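Local coordinates for uncharacterized protein (Cytophaga hutchinsonii, PDB 3OMT) that is of unknown function but, as a putative Xre-family antitoxin with a helix-turn-helix fold, probably binds DNA in a toxin-antitoxin system, at residues A[26-31]-A[55-60]. Numbering follows the deposited sequence.
Sequences WLTETL and DIAEAL
Two different first torsions carry Trp26 and Leu31 to the helix of 55-60: Trp26 turns CG away from its own backbone N (chi1 -177°), which carries the six-membered ring of the indole across to Ala59 and Leu60, whereas Leu31 keeps CG beside its N (chi1 -62°) and splits its methyls, CD1 toward Ile56 and CD2 toward the turn between Asp55 and Ala59. The pair illustrates how helical segments can pack by side chains alone: 26-30 and 55-60, whose axes run at 109° and come within 11.0 Å, meet with no hydrogen bond between them. At one end of the contact the far corner of the indole meets the backbone, CH2 of Trp26 lying 3.4 Å from O of Ala59, which sits at the ring edge near its plane. The neighbouring ring atom CZ3 of Trp26 comes within 3.8 Å of CD2 of Leu60, the two side chains sliding past each other in opposite directions. In the middle, CB of Ala59 lies among CH2 of Trp26, CD2 of Leu31 and CG2 of Thr30, the last 4.0 Å from it. Further along, the side chains of Leu31 and Ile56 cross at about a right angle, and CD1 of Leu31 closes to 3.6 Å from CG1 of Ile56. Thr30 also works within its own helix: OG1 lies over the centre of the indole and bonds to O of Trp26 at 2.7 Å, from the face of that carbonyl opposite Thr30 N. On the buried side CD1 of Leu27 faces CG2 of Ile56, and both residues also touch Leu13 of helix 13-20, while Lys22 makes a cation-pi contact with the indole. Cohesion between the two segments is therefore mainly apolar, with the Ala59 carbonyl set against a ring edge whose C-H dipoles probably make the meeting mildly attractive.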
# COMPACT_ATOMS: atom_id res chain seq x y z
N TRP A 26 10.29 -18.97 1.88
CA TRP A 26 10.88 -18.44 0.65
C TRP A 26 10.94 -16.91 0.66
O TRP A 26 11.95 -16.29 0.30
CB TRP A 26 10.08 -18.91 -0.56
CG TRP A 26 10.63 -18.50 -1.87
CD1 TRP A 26 11.53 -19.19 -2.65
CD2 TRP A 26 10.35 -17.28 -2.57
NE1 TRP A 26 11.82 -18.47 -3.80
CE2 TRP A 26 11.12 -17.29 -3.77
CE3 TRP A 26 9.52 -16.21 -2.31
CZ2 TRP A 26 11.08 -16.26 -4.70
CZ3 TRP A 26 9.46 -15.16 -3.29
CH2 TRP A 26 10.24 -15.21 -4.45
N LEU A 27 9.84 -16.28 1.05
CA LEU A 27 9.79 -14.81 1.02
C LEU A 27 10.71 -14.22 2.06
O LEU A 27 11.43 -13.24 1.82
CB LEU A 27 8.36 -14.33 1.21
CG LEU A 27 8.14 -12.81 1.05
CD1 LEU A 27 8.44 -12.46 -0.41
CD2 LEU A 27 6.70 -12.48 1.44
N THR A 28 10.75 -14.88 3.21
CA THR A 28 11.58 -14.45 4.30
C THR A 28 13.07 -14.47 3.92
O THR A 28 13.77 -13.50 4.12
CB THR A 28 11.34 -15.35 5.55
OG1 THR A 28 9.97 -15.29 5.99
CG2 THR A 28 12.26 -14.95 6.73
N GLU A 29 13.51 -15.56 3.31
CA GLU A 29 14.89 -15.67 2.85
C GLU A 29 15.15 -14.70 1.70
O GLU A 29 16.18 -14.02 1.67
CB GLU A 29 15.18 -17.11 2.47
CG GLU A 29 15.18 -18.02 3.63
CD GLU A 29 15.76 -19.41 3.29
OE1 GLU A 29 15.74 -19.79 2.10
OE2 GLU A 29 16.21 -20.10 4.22
N THR A 30 14.25 -14.65 0.73
CA THR A 30 14.47 -13.87 -0.48
C THR A 30 14.66 -12.39 -0.15
O THR A 30 15.53 -11.71 -0.73
CB THR A 30 13.31 -14.08 -1.49
OG1 THR A 30 13.32 -15.46 -1.87
CG2 THR A 30 13.47 -13.21 -2.73
N LEU A 31 13.85 -11.89 0.77
CA LEU A 31 13.91 -10.48 1.16
C LEU A 31 14.86 -10.21 2.32
O LEU A 31 14.94 -9.07 2.77
CB LEU A 31 12.50 -9.92 1.50
CG LEU A 31 11.49 -9.94 0.35
CD1 LEU A 31 10.16 -9.32 0.82
CD2 LEU A 31 12.06 -9.20 -0.86
N ASP A 55 8.95 -4.26 -3.07
CA ASP A 55 10.01 -5.30 -2.99
C ASP A 55 9.40 -6.71 -3.05
O ASP A 55 9.89 -7.55 -3.77
CB ASP A 55 10.80 -5.14 -1.71
CG ASP A 55 11.76 -3.97 -1.73
OD1 ASP A 55 12.04 -3.38 -2.80
OD2 ASP A 55 12.25 -3.64 -0.62
N ILE A 56 8.30 -6.93 -2.32
CA ILE A 56 7.57 -8.19 -2.34
C ILE A 56 7.07 -8.48 -3.76
O ILE A 56 7.20 -9.60 -4.26
CB ILE A 56 6.42 -8.22 -1.35
CG1 ILE A 56 6.91 -8.05 0.13
CG2 ILE A 56 5.59 -9.48 -1.52
CD1 ILE A 56 5.82 -7.66 1.13
N ALA A 57 6.47 -7.46 -4.39
CA ALA A 57 5.86 -7.60 -5.71
C ALA A 57 6.94 -7.95 -6.73
O ALA A 57 6.76 -8.78 -7.61
CB ALA A 57 5.18 -6.32 -6.08
N GLU A 58 8.10 -7.31 -6.60
CA GLU A 58 9.20 -7.58 -7.50
C GLU A 58 9.70 -9.05 -7.33
O GLU A 58 9.93 -9.77 -8.34
CB GLU A 58 10.32 -6.57 -7.27
CG GLU A 58 11.56 -6.86 -8.10
CD GLU A 58 12.74 -5.96 -7.69
OE1 GLU A 58 12.94 -5.69 -6.48
OE2 GLU A 58 13.49 -5.56 -8.59
N ALA A 59 9.84 -9.50 -6.10
CA ALA A 59 10.26 -10.86 -5.77
C ALA A 59 9.31 -11.90 -6.35
O ALA A 59 9.76 -12.93 -6.91
CB ALA A 59 10.43 -11.05 -4.25
N LEU A 60 8.02 -11.63 -6.23
CA LEU A 60 6.97 -12.53 -6.71
C LEU A 60 6.63 -12.38 -8.17
O LEU A 60 5.87 -13.21 -8.72
CB LEU A 60 5.71 -12.36 -5.88
CG LEU A 60 5.82 -12.94 -4.49
CD1 LEU A 60 4.72 -12.48 -3.59
CD2 LEU A 60 5.90 -14.50 -4.49